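Local coordinates for protein protease Do-like 1, chloroplastic (Arabidopsis thaliana, PDB 3QO6) that acts as a serine protease of the chloroplast thylakoid, required at high temperature, and may degrade damaged proteins under light stress, at residues 98-103 with 164-169; 231-236 with 307-312; 253-258 with 267-272; 313-318 with 326-331. All blocks are in the same frame, centred on the assembly; numbering follows the deposited sequence.

Contact 1. Residues 98-103 with 164-169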
loop_
_atom_site.group_PDB
_atom_site.type_symbol
_atom_site.label_atom_id
_atom_site.label_comp_id
_atom_site.label_asym_id
_atom_site.label_seq_id
_atom_site.Cartn_x
_atom_site.Cartn_y
_atom_site.Cartn_z
ATOM N N GLN B 98 -4.697 22.694 -26.992
ATOM C CA GLN B 98 -4.862 21.675 -25.954
ATOM C C GLN B 98 -5.594 20.427 -26.392
ATOM O O GLN B 98 -5.352 19.341 -25.875
ATOM C CB GLN B 98 -5.616 22.230 -24.757
ATOM C CG GLN B 98 -4.839 23.169 -23.899
ATOM C CD GLN B 98 -5.509 23.333 -22.554
ATOM O OE1 GLN B 98 -6.738 23.384 -22.480
ATOM N NE2 GLN B 98 -4.713 23.420 -21.483
ATOM N N ASP B 99 -6.506 20.577 -27.333
ATOM C CA ASP B 99 -7.259 19.435 -27.766
ATOM C C ASP B 99 -6.438 18.396 -28.467
ATOM O O ASP B 99 -6.620 17.216 -28.223
ATOM C CB ASP B 99 -8.427 19.874 -28.637
ATOM C CG ASP B 99 -9.535 20.482 -27.822
ATOM O OD1 ASP B 99 -9.591 20.218 -26.592
ATOM O OD2 ASP B 99 -10.355 21.210 -28.411
ATOM N N LYS B 100 -5.533 18.824 -29.331
ATOM C CA LYS B 100 -4.698 17.886 -30.052
ATOM C C LYS B 100 -3.307 17.815 -29.436
ATOM O O LYS B 100 -2.368 17.332 -30.062
ATOM C CB LYS B 100 -4.611 18.305 -31.517
ATOM C CG LYS B 100 -5.962 18.592 -32.155
ATOM C CD LYS B 100 -6.778 17.320 -32.229
ATOM C CE LYS B 100 -8.132 17.528 -32.884
ATOM N NZ LYS B 100 -8.941 16.258 -32.809
ATOM N N ASP B 101 -3.186 18.303 -28.204
ATOM C CA ASP B 101 -1.922 18.313 -27.455
ATOM C C ASP B 101 -0.664 18.694 -28.243
ATOM O O ASP B 101 0.407 18.117 -28.049
ATOM C CB ASP B 101 -1.713 16.962 -26.767
ATOM C CG ASP B 101 -0.696 17.020 -25.650
ATOM O OD1 ASP B 101 -0.539 18.071 -24.994
ATOM O OD2 ASP B 101 -0.055 15.993 -25.401
ATOM N N VAL B 102 -0.809 19.694 -29.107
ATOM C CA VAL B 102 0.277 20.222 -29.936
ATOM C C VAL B 102 0.699 21.618 -29.455
ATOM O O VAL B 102 -0.146 22.451 -29.132
ATOM C CB VAL B 102 -0.186 20.376 -31.363
ATOM C CG1 VAL B 102 0.860 21.122 -32.167
ATOM C CG2 VAL B 102 -0.449 19.022 -31.940
ATOM N N ALA B 103 1.996 21.889 -29.423
ATOM C CA ALA B 103 2.455 23.195 -28.984
ATOM C C ALA B 103 3.611 23.693 -29.826
ATOM O O ALA B 103 4.413 22.897 -30.318
ATOM C CB ALA B 103 2.865 23.136 -27.543
ATOM N N PRO B 164 -11.500 13.699 -26.607
ATOM C CA PRO B 164 -10.815 12.659 -27.383
ATOM C C PRO B 164 -10.024 13.218 -28.566
ATOM O O PRO B 164 -10.413 14.218 -29.157
ATOM C CB PRO B 164 -11.963 11.771 -27.836
ATOM C CG PRO B 164 -13.071 12.757 -28.033
ATOM C CD PRO B 164 -12.959 13.596 -26.770
ATOM N N ILE B 165 -8.903 12.582 -28.892
ATOM C CA ILE B 165 -8.105 13.007 -30.027
ATOM C C ILE B 165 -8.365 11.944 -31.081
ATOM O O ILE B 165 -8.113 10.764 -30.849
ATOM C CB ILE B 165 -6.607 13.028 -29.718
ATOM C CG1 ILE B 165 -6.338 13.853 -28.458
ATOM C CG2 ILE B 165 -5.859 13.622 -30.887
ATOM C CD1 ILE B 165 -4.838 13.974 -28.078
ATOM N N GLN B 166 -8.896 12.353 -32.225
ATOM C CA GLN B 166 -9.195 11.414 -33.286
ATOM C C GLN B 166 -7.980 11.158 -34.162
ATOM O O GLN B 166 -6.960 11.829 -34.058
ATOM C CB GLN B 166 -10.320 11.962 -34.165
ATOM C CG GLN B 166 -11.737 11.528 -33.798
ATOM C CD GLN B 166 -12.230 12.093 -32.474
ATOM O OE1 GLN B 166 -12.143 13.303 -32.218
ATOM N NE2 GLN B 166 -12.775 11.219 -31.630
ATOM N N ASP B 167 -8.108 10.169 -35.028
ATOM C CA ASP B 167 -7.085 9.822 -36.000
ATOM C C ASP B 167 -5.673 9.487 -35.541
ATOM O O ASP B 167 -4.733 9.625 -36.330
ATOM C CB ASP B 167 -6.987 10.934 -37.039
ATOM C CG ASP B 167 -6.795 10.388 -38.448
ATOM O OD1 ASP B 167 -7.808 10.011 -39.096
ATOM O OD2 ASP B 167 -5.627 10.313 -38.905
ATOM N N VAL B 168 -5.516 9.023 -34.304
ATOM C CA VAL B 168 -4.201 8.699 -33.767
ATOM C C VAL B 168 -3.463 7.473 -34.328
ATOM O O VAL B 168 -4.079 6.468 -34.705
ATOM C CB VAL B 168 -4.318 8.565 -32.253
ATOM C CG1 VAL B 168 -2.988 8.121 -31.627
ATOM C CG2 VAL B 168 -4.761 9.887 -31.699
ATOM N N ILE B 169 -2.136 7.563 -34.380
ATOM C CA ILE B 169 -1.303 6.445 -34.857
ATOM C C ILE B 169 -0.849 5.551 -33.680
ATOM O O ILE B 169 -0.521 6.061 -32.613
ATOM C CB ILE B 169 -0.024 6.927 -35.545
ATOM C CG1 ILE B 169 -0.355 7.719 -36.811
ATOM C CG2 ILE B 169 0.842 5.723 -35.890
ATOM C CD1 ILE B 169 0.847 8.453 -37.390
HETATM O O HOH W 1 -8.951 16.618 -29.684
#

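Contact 2. Residues 231-236 with 307-312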
loop_
_atom_site.group_PDB
_atom_site.type_symbol
_atom_site.label_atom_id
_atom_site.label_comp_id
_atom_site.label_asym_id
_atom_site.label_seq_id
_atom_site.Cartn_x
_atom_site.Cartn_y
_atom_site.Cartn_z
ATOM N N THR B 231 -8.701 28.350 -33.641
ATOM C CA THR B 231 -10.077 28.629 -33.275
ATOM C C THR B 231 -10.973 27.460 -33.599
ATOM O O THR B 231 -11.123 27.053 -34.768
ATOM C CB THR B 231 -10.576 29.937 -33.939
ATOM O OG1 THR B 231 -9.913 31.045 -33.321
ATOM C CG2 THR B 231 -12.081 30.100 -33.776
ATOM N N ARG B 232 -11.567 26.923 -32.538
ATOM C CA ARG B 232 -12.429 25.762 -32.647
ATOM C C ARG B 232 -13.871 26.048 -32.266
ATOM O O ARG B 232 -14.166 26.729 -31.283
ATOM C CB ARG B 232 -11.855 24.640 -31.770
ATOM C CG ARG B 232 -10.402 24.228 -32.111
ATOM C CD ARG B 232 -9.872 23.238 -31.088
ATOM N NE ARG B 232 -8.730 22.476 -31.579
ATOM C CZ ARG B 232 -8.696 21.868 -32.763
ATOM N NH1 ARG B 232 -9.740 21.940 -33.586
ATOM N NH2 ARG B 232 -7.627 21.168 -33.122
ATOM N N PRO B 233 -14.800 25.484 -33.030
ATOM C CA PRO B 233 -16.249 25.646 -32.834
ATOM C C PRO B 233 -16.827 24.960 -31.595
ATOM O O PRO B 233 -16.291 23.968 -31.131
ATOM C CB PRO B 233 -16.821 25.038 -34.105
ATOM C CG PRO B 233 -15.846 23.853 -34.330
ATOM C CD PRO B 233 -14.497 24.481 -34.072
ATOM N N ILE B 234 -17.924 25.491 -31.071
ATOM C CA ILE B 234 -18.584 24.866 -29.942
ATOM C C ILE B 234 -20.075 24.950 -30.102
ATOM O O ILE B 234 -20.569 25.863 -30.754
ATOM C CB ILE B 234 -18.251 25.513 -28.619
ATOM C CG1 ILE B 234 -18.870 26.905 -28.555
ATOM C CG2 ILE B 234 -16.772 25.514 -28.430
ATOM C CD1 ILE B 234 -18.804 27.497 -27.150
ATOM N N LEU B 235 -20.777 23.998 -29.487
ATOM C CA LEU B 235 -22.242 23.933 -29.515
ATOM C C LEU B 235 -22.722 24.699 -28.322
ATOM O O LEU B 235 -23.858 25.172 -28.269
ATOM C CB LEU B 235 -22.720 22.502 -29.346
ATOM C CG LEU B 235 -23.410 21.772 -30.491
ATOM C CD1 LEU B 235 -23.775 20.388 -29.991
ATOM C CD2 LEU B 235 -24.656 22.498 -30.935
ATOM N N GLY B 236 -21.837 24.797 -27.340
ATOM C CA GLY B 236 -22.196 25.505 -26.140
ATOM C C GLY B 236 -23.010 24.659 -25.175
ATOM O O GLY B 236 -23.974 25.156 -24.579
ATOM N N CYS B 307 -16.520 20.139 -37.963
ATOM C CA CYS B 307 -17.108 21.423 -38.271
ATOM C C CYS B 307 -16.154 22.560 -38.056
ATOM O O CYS B 307 -15.099 22.398 -37.438
ATOM C CB CYS B 307 -18.359 21.622 -37.445
ATOM S SG CYS B 307 -19.430 20.205 -37.645
ATOM N N LYS B 308 -16.532 23.714 -38.593
ATOM C CA LYS B 308 -15.733 24.919 -38.480
ATOM C C LYS B 308 -16.588 26.058 -37.923
ATOM O O LYS B 308 -17.804 26.062 -38.095
ATOM C CB LYS B 308 -15.148 25.262 -39.856
ATOM C CG LYS B 308 -16.009 24.832 -41.052
ATOM C CD LYS B 308 -15.246 24.998 -42.377
ATOM C CE LYS B 308 -16.136 24.809 -43.620
ATOM N NZ LYS B 308 -16.677 23.429 -43.779
ATOM N N VAL B 309 -15.965 27.007 -37.233
ATOM C CA VAL B 309 -16.722 28.113 -36.666
ATOM C C VAL B 309 -17.674 28.679 -37.690
ATOM O O VAL B 309 -17.302 28.873 -38.838
ATOM C CB VAL B 309 -15.817 29.241 -36.198
ATOM C CG1 VAL B 309 -16.654 30.396 -35.708
ATOM C CG2 VAL B 309 -14.919 28.744 -35.092
ATOM N N GLY B 310 -18.909 28.933 -37.282
ATOM C CA GLY B 310 -19.874 29.483 -38.212
ATOM C C GLY B 310 -20.802 28.487 -38.887
ATOM O O GLY B 310 -21.870 28.882 -39.331
ATOM N N ASP B 311 -20.422 27.214 -38.975
ATOM C CA ASP B 311 -21.287 26.211 -39.611
ATOM C C ASP B 311 -22.664 26.135 -38.950
ATOM O O ASP B 311 -22.780 26.167 -37.720
ATOM C CB ASP B 311 -20.649 24.820 -39.545
ATOM C CG ASP B 311 -19.493 24.654 -40.510
ATOM O OD1 ASP B 311 -19.008 25.669 -41.056
ATOM O OD2 ASP B 311 -19.060 23.502 -40.715
ATOM N N GLU B 312 -23.715 26.046 -39.752
ATOM C CA GLU B 312 -25.029 25.936 -39.155
ATOM C C GLU B 312 -25.374 24.456 -39.119
ATOM O O GLU B 312 -25.838 23.878 -40.094
ATOM C CB GLU B 312 -26.086 26.692 -39.945
ATOM C CG GLU B 312 -27.393 26.762 -39.166
ATOM C CD GLU B 312 -28.586 27.145 -40.015
ATOM O OE1 GLU B 312 -28.820 26.460 -41.035
ATOM O OE2 GLU B 312 -29.295 28.114 -39.651
#

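Contact 3. Residues 253-258 with 267-272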
loop_
_atom_site.group_PDB
_atom_site.type_symbol
_atom_site.label_atom_id
_atom_site.label_comp_id
_atom_site.label_asym_id
_atom_site.label_seq_id
_atom_site.Cartn_x
_atom_site.Cartn_y
_atom_site.Cartn_z
ATOM N N VAL B 253 -26.797 11.664 -26.213
ATOM C CA VAL B 253 -26.118 12.525 -25.234
ATOM C C VAL B 253 -27.108 13.425 -24.508
ATOM O O VAL B 253 -27.846 14.186 -25.138
ATOM C CB VAL B 253 -25.075 13.453 -25.907
ATOM C CG1 VAL B 253 -24.205 14.097 -24.862
ATOM C CG2 VAL B 253 -24.242 12.685 -26.873
ATOM N N LEU B 254 -27.103 13.360 -23.184
ATOM C CA LEU B 254 -28.007 14.167 -22.364
ATOM C C LEU B 254 -27.421 15.556 -22.140
ATOM O O LEU B 254 -26.385 15.674 -21.482
ATOM C CB LEU B 254 -28.189 13.482 -21.003
ATOM C CG LEU B 254 -29.211 13.952 -19.968
ATOM C CD1 LEU B 254 -28.975 13.163 -18.700
ATOM C CD2 LEU B 254 -29.086 15.420 -19.678
ATOM N N VAL B 255 -28.044 16.616 -22.652
ATOM C CA VAL B 255 -27.444 17.909 -22.364
ATOM C C VAL B 255 -27.851 18.281 -20.945
ATOM O O VAL B 255 -29.014 18.215 -20.574
ATOM C CB VAL B 255 -27.807 19.069 -23.395
ATOM C CG1 VAL B 255 -28.188 18.511 -24.757
ATOM C CG2 VAL B 255 -28.834 19.985 -22.832
ATOM N N LEU B 256 -26.861 18.610 -20.133
ATOM C CA LEU B 256 -27.101 18.985 -18.768
ATOM C C LEU B 256 -27.324 20.484 -18.733
ATOM O O LEU B 256 -28.190 20.976 -18.008
ATOM C CB LEU B 256 -25.890 18.611 -17.921
ATOM C CG LEU B 256 -25.533 17.116 -17.944
ATOM C CD1 LEU B 256 -24.313 16.852 -17.066
ATOM C CD2 LEU B 256 -26.725 16.297 -17.453
ATOM N N ASP B 257 -26.548 21.221 -19.525
ATOM C CA ASP B 257 -26.677 22.681 -19.556
ATOM C C ASP B 257 -26.353 23.308 -20.913
ATOM O O ASP B 257 -25.404 22.907 -21.609
ATOM C CB ASP B 257 -25.776 23.316 -18.493
ATOM C CG ASP B 257 -26.142 24.757 -18.204
ATOM O OD1 ASP B 257 -25.234 25.575 -17.978
ATOM O OD2 ASP B 257 -27.341 25.077 -18.184
ATOM N N ALA B 258 -27.166 24.293 -21.282
ATOM C CA ALA B 258 -26.999 25.030 -22.529
ATOM C C ALA B 258 -27.181 26.468 -22.113
ATOM O O ALA B 258 -28.313 26.990 -22.114
ATOM C CB ALA B 258 -28.059 24.640 -23.543
ATOM N N ALA B 267 -30.138 28.965 -29.580
ATOM C CA ALA B 267 -30.967 28.146 -30.450
ATOM C C ALA B 267 -32.056 27.457 -29.661
ATOM O O ALA B 267 -32.824 26.679 -30.239
ATOM C CB ALA B 267 -30.134 27.104 -31.160
ATOM N N GLY B 268 -32.091 27.707 -28.345
ATOM C CA GLY B 268 -33.110 27.128 -27.475
ATOM C C GLY B 268 -33.127 25.646 -27.045
ATOM O O GLY B 268 -34.224 25.070 -26.857
ATOM N N LEU B 269 -31.956 25.014 -26.900
ATOM C CA LEU B 269 -31.917 23.632 -26.423
ATOM C C LEU B 269 -32.170 23.688 -24.917
ATOM O O LEU B 269 -31.719 24.622 -24.241
ATOM C CB LEU B 269 -30.559 22.995 -26.679
ATOM C CG LEU B 269 -30.509 22.114 -27.918
ATOM C CD1 LEU B 269 -30.745 22.979 -29.153
ATOM C CD2 LEU B 269 -29.162 21.390 -27.981
ATOM N N GLN B 270 -32.875 22.693 -24.383
ATOM C CA GLN B 270 -33.193 22.693 -22.957
ATOM C C GLN B 270 -32.234 21.918 -22.075
ATOM O O GLN B 270 -31.768 20.832 -22.430
ATOM C CB GLN B 270 -34.593 22.150 -22.738
ATOM C CG GLN B 270 -35.658 22.869 -23.540
ATOM C CD GLN B 270 -36.987 22.143 -23.492
ATOM O OE1 GLN B 270 -37.861 22.382 -24.320
ATOM N NE2 GLN B 270 -37.146 21.247 -22.515
ATOM N N SER B 271 -31.969 22.489 -20.906
ATOM C CA SER B 271 -31.082 21.899 -19.920
ATOM C C SER B 271 -31.853 20.991 -18.949
ATOM O O SER B 271 -33.087 20.982 -18.920
ATOM C CB SER B 271 -30.399 23.021 -19.158
ATOM O OG SER B 271 -29.945 24.008 -20.068
ATOM N N THR B 272 -31.123 20.220 -18.155
ATOM C CA THR B 272 -31.749 19.326 -17.190
ATOM C C THR B 272 -32.070 20.138 -15.942
ATOM O O THR B 272 -31.213 20.890 -15.485
ATOM C CB THR B 272 -30.791 18.204 -16.833
ATOM O OG1 THR B 272 -30.428 17.510 -18.028
ATOM C CG2 THR B 272 -31.432 17.244 -15.858
#

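Contact 4. Residues 313-318 with 326-331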
loop_
_atom_site.group_PDB
_atom_site.type_symbol
_atom_site.label_atom_id
_atom_site.label_comp_id
_atom_site.label_asym_id
_atom_site.label_seq_id
_atom_site.Cartn_x
_atom_site.Cartn_y
_atom_site.Cartn_z
ATOM N N VAL B 313 -25.124 23.847 -37.975
ATOM C CA VAL B 313 -25.381 22.437 -37.786
ATOM C C VAL B 313 -26.809 22.166 -37.335
ATOM O O VAL B 313 -27.350 22.863 -36.465
ATOM C CB VAL B 313 -24.406 21.881 -36.766
ATOM C CG1 VAL B 313 -24.911 20.586 -36.225
ATOM C CG2 VAL B 313 -23.055 21.702 -37.418
ATOM N N THR B 314 -27.422 21.153 -37.941
ATOM C CA THR B 314 -28.787 20.783 -37.596
ATOM C C THR B 314 -28.739 19.591 -36.635
ATOM O O THR B 314 -28.302 18.496 -36.988
ATOM C CB THR B 314 -29.637 20.470 -38.886
ATOM O OG1 THR B 314 -30.778 19.675 -38.542
ATOM C CG2 THR B 314 -28.813 19.745 -39.921
ATOM N N VAL B 315 -29.181 19.832 -35.406
ATOM C CA VAL B 315 -29.171 18.801 -34.384
ATOM C C VAL B 315 -30.552 18.306 -33.987
ATOM O O VAL B 315 -31.486 19.079 -33.773
ATOM C CB VAL B 315 -28.421 19.283 -33.087
ATOM C CG1 VAL B 315 -27.219 20.134 -33.466
ATOM C CG2 VAL B 315 -29.349 20.068 -32.186
ATOM N N GLU B 316 -30.654 16.996 -33.863
ATOM C CA GLU B 316 -31.895 16.343 -33.486
ATOM C C GLU B 316 -31.847 15.949 -32.011
ATOM O O GLU B 316 -30.893 15.331 -31.561
ATOM C CB GLU B 316 -32.066 15.119 -34.380
ATOM C CG GLU B 316 -33.129 14.125 -33.988
ATOM C CD GLU B 316 -33.007 12.853 -34.824
ATOM O OE1 GLU B 316 -33.181 12.941 -36.066
ATOM O OE2 GLU B 316 -32.717 11.775 -34.243
ATOM N N VAL B 317 -32.871 16.322 -31.257
ATOM C CA VAL B 317 -32.922 15.986 -29.842
ATOM C C VAL B 317 -34.176 15.193 -29.495
ATOM O O VAL B 317 -35.126 15.138 -30.269
ATOM C CB VAL B 317 -32.937 17.247 -28.945
ATOM C CG1 VAL B 317 -31.779 18.142 -29.296
ATOM C CG2 VAL B 317 -34.267 17.995 -29.089
ATOM N N LEU B 318 -34.160 14.568 -28.325
ATOM C CA LEU B 318 -35.308 13.838 -27.831
ATOM C C LEU B 318 -35.737 14.678 -26.646
ATOM O O LEU B 318 -35.145 14.611 -25.572
ATOM C CB LEU B 318 -34.928 12.429 -27.376
ATOM C CG LEU B 318 -35.942 11.705 -26.479
ATOM C CD1 LEU B 318 -37.325 11.771 -27.087
ATOM C CD2 LEU B 318 -35.526 10.267 -26.292
ATOM N N ILE B 326 -33.179 20.967 -34.496
ATOM C CA ILE B 326 -32.857 22.357 -34.175
ATOM C C ILE B 326 -31.582 22.776 -34.881
ATOM O O ILE B 326 -30.590 22.049 -34.894
ATOM C CB ILE B 326 -32.692 22.555 -32.644
ATOM C CG1 ILE B 326 -34.000 22.179 -31.946
ATOM C CG2 ILE B 326 -32.317 24.001 -32.324
ATOM C CD1 ILE B 326 -34.021 22.434 -30.472
ATOM N N SER B 327 -31.608 23.936 -35.506
ATOM C CA SER B 327 -30.409 24.373 -36.172
ATOM C C SER B 327 -29.612 25.254 -35.229
ATOM O O SER B 327 -30.133 26.196 -34.625
ATOM C CB SER B 327 -30.740 25.107 -37.477
ATOM O OG SER B 327 -30.689 24.215 -38.583
ATOM N N VAL B 328 -28.340 24.917 -35.084
ATOM C CA VAL B 328 -27.462 25.684 -34.229
ATOM C C VAL B 328 -26.263 26.118 -35.044
ATOM O O VAL B 328 -25.701 25.327 -35.797
ATOM C CB VAL B 328 -26.973 24.839 -33.049
ATOM C CG1 VAL B 328 -26.200 25.705 -32.068
ATOM C CG2 VAL B 328 -28.156 24.200 -32.361
ATOM N N THR B 329 -25.889 27.384 -34.929
ATOM C CA THR B 329 -24.705 27.861 -35.643
ATOM C C THR B 329 -23.563 27.934 -34.628
ATOM O O THR B 329 -23.611 28.685 -33.645
ATOM C CB THR B 329 -24.915 29.249 -36.304
ATOM O OG1 THR B 329 -26.160 29.810 -35.880
ATOM C CG2 THR B 329 -24.925 29.113 -37.812
ATOM N N LEU B 330 -22.539 27.135 -34.882
ATOM C CA LEU B 330 -21.407 27.057 -33.987
ATOM C C LEU B 330 -20.569 28.317 -33.886
ATOM O O LEU B 330 -20.162 28.882 -34.896
ATOM C CB LEU B 330 -20.525 25.864 -34.385
ATOM C CG LEU B 330 -21.168 24.481 -34.257
ATOM C CD1 LEU B 330 -21.865 24.143 -35.520
ATOM C CD2 LEU B 330 -20.108 23.454 -33.993
ATOM N N GLU B 331 -20.308 28.748 -32.657
ATOM C CA GLU B 331 -19.495 29.932 -32.406
ATOM C C GLU B 331 -18.183 29.532 -31.764
ATOM O O GLU B 331 -18.083 28.479 -31.132
ATOM C CB GLU B 331 -20.206 30.875 -31.450
ATOM C CG GLU B 331 -21.576 31.273 -31.898
ATOM C CD GLU B 331 -22.388 31.823 -30.753
ATOM O OE1 GLU B 331 -23.577 32.132 -30.961
ATOM O OE2 GLU B 331 -21.835 31.943 -29.637
#

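Contact 1. Residues 98-103 with 164-169
Lys-100 and Ile-165 bring the two backbones closest, their CA atoms 6.0 Å apart, at a junction between the two beta-barrel halves of a chymotrypsin-like (PA clan) protease. Residues 98-101 form the turn that leads into strand 102-107 of the first barrel, whereas 164-169 belongs to the second half and turns a corner at Asp-167. No direct hydrogen bond links the main chains. A water does so instead: it donates to Pro-164 O at 2.9 Å and, weakly, to Asp-99 O, and accepts from Lys-100 NZ at 3.1 Å. Two carbonyl oxygens and an ammonium group from both halves therefore share one mediator.

Ile-165 carries the van der Waals part. Its CG1, anti to the carbonyl carbon (chi1 -53°), comes to 3.4 Å from Asp-99 O, and CD1 lies near the same oxygen. The apolar touch is made by CG2, which meets Lys-100 CD at 4.0 Å as the two side chains slide past each other in opposite directions. The lysine chain is bent at chi2 (-66°) and extended beyond it; its NZ also forms a salt bridge with Asp-305, so that the buried ammonium has a charged partner besides the water.

Asp-101, predicted to belong to the charge relay system, follows directly after Lys-100; it and Val-102 both face Asp-97, a G1 beta bulge. The side chain of Ile-165 is about 8 Å from that of His-71, also predicted to belong to the charge relay system. The carboxylate itself is turned to the histidine, with Asp-101 OD2 hydrogen-bonded to His-71 ND1.

Contact 2. Residues 231-236 with 307-312
The ring of Pro-233 carries the contact, one of its faces shared by the flat peptide group joining Lys-308 to Val-309 and by the CG2 methyl of Val-309. On that side the ring's CB is 3.8 Å from Val-309 N and 4.0 Å from Lys-308 C, while Val-309 CG2 lies 3.9 Å from Pro-233 N. Cys-307 O sits at the rim, near the ring plane, 3.5 Å from Pro-233 CG. Leu-330 adds packing at the CB edge of the ring. No hydrogen bond crosses between the segments.

Val-309 extends the contact toward the surface. Its CG2, anti to the carbonyl carbon and beside the backbone N, reaches Thr-231 CG2 at 3.4 Å, where the two side chains cross obliquely. The threonine hydroxyl OG1 is hydrogen-bonded to Lys-229 NZ, leaving the methyl to meet the valine. The guanidinium of Arg-232, the other flat group, belongs to a different surface: its CB is directed away from residues 307-312, and its NH2 forms a salt bridge with Asp-97 of the protease domain.

A type II beta turn from Lys-308 to Asp-311 presents the peptide to the ring. It is closed by Asp-311 N to Lys-308 O at 3.0 Å and supported by a weak bond from Lys-308 N to Asp-311 OD2 at 3.3 Å. Gly-310 occupies its third position with a positive phi of 96°. Past the proline, the backbone of Leu-235 and Gly-236 hydrogen-bonds the bound peptide, an arrangement typical of the carboxylate-binding loop of a PDZ domain.

Contact 3. Residues 253-258 with 267-272
Ser-271 and Thr-272 dock on the end of strand 253-257 in the PDZ domain through three hydrogen bonds. Thr-272 N donates to Leu-256 O at 3.0 Å from above the carbonyl plane, 45° out of it. The threonine hydroxyl OG1, beside its own backbone N (chi1 -58°), donates to Val-255 O, also at 3.0 Å. Ser-271 OG accepts from Ala-258 N at 3.0 Å, while the serine CB lies against Leu-256 O. An alanine at Ser-271 would keep that CB contact but would probably leave Ala-258 N without its acceptor and allow the end of the strand to shift.

Beside these bonds, Leu-269 closes the apolar side. Its CB faces Ala-258 CB at 4.3 Å, and its CD2 approaches Val-255 CG1 at 4.4 Å.

Further out, a Schellman motif ends helix 263-266 at Gly-268, whose positive phi (74°) turns the chain toward the strand. On the strand itself, Leu-256 and Asp-257 both face Lys-238 in a classic beta bulge. Gln-270 N is held by Asp-284 OD2 of a neighbouring loop, and a second subunit covers part of the outside, with Phe-43 of that subunit packed on Leu-256 and Thr-272. Thr-272 OG1 is also gripped a second time, as the acceptor of a hydrogen bond from Gly-283 N.

Contact 4. Residues 313-318 with 326-331
Val-313 and Leu-330 make the tight end of this contact: CG2 of the valine and CD1 of the leucine approach to 3.3 Å. Leu-330 CD1 also lies near Val-313 CB. On the same face of the sheet, Val-315, Ile-326 and Val-328 continue the apolar layer. Val-315 has CG1 anti to the carbonyl carbon (chi1 -38°), which puts CG2 in the crowded position between its backbone N and carbonyl carbon, and from there CG2 reaches both Ile-326 CB at 4.2 Å and Val-328 CG2 at 4.3 Å. Outside the two segments, Val-289 of the adjacent strand 285-289 flanks Val-313 and Val-315, and Pro-263 of helix 263-266 packs on Val-328.

The two segments form an antiparallel beta hairpin at the C-terminal end of the PDZ domain, with strands 313-318 and 326-329 running at 138° to each other. Val-313 with Val-328 and Val-315 with Ile-326 are its hydrogen-bonded pairs. Val-328 N reaches Val-313 O at 2.7 Å almost in line with the carbonyl, whereas the return bond from Val-313 N to Val-328 O is weak. Both bonds of the other pair are sound, with Val-315 N to Ile-326 O at 2.7 Å and Ile-326 N to Val-315 O at 2.6 Å.

The opposite face is looser and more open to solvent. Thr-314 and Ser-327 form the non-hydrogen-bonded pair there, their CA atoms 4.2 Å apart. They meet only lightly: Ser-327 OG comes to 3.9 Å from Thr-314 CB, a carbon rather than a polar partner.

In the fold
The four contacts run from the protease domain into the PDZ domain. Contact 1 comes first along the chain and joins the two halves of the protease near the active site. Contacts 2 to 4 belong to the PDZ domain and reach one sheet: contact 3 falls within the chain between the two segments of contact 2, and contact 4 follows. Centres of contacts 2 and 4, like those of 3 and 4, are about 11 Å apart, and strands 233-234 and 326-332 are neighbours. The centres of contacts 1 and 2 are about 18 Å apart, but Arg-232 packs on Lys-100 and Asp-99, so the start of the PDZ domain abuts the turn that carries the predicted catalytic aspartate.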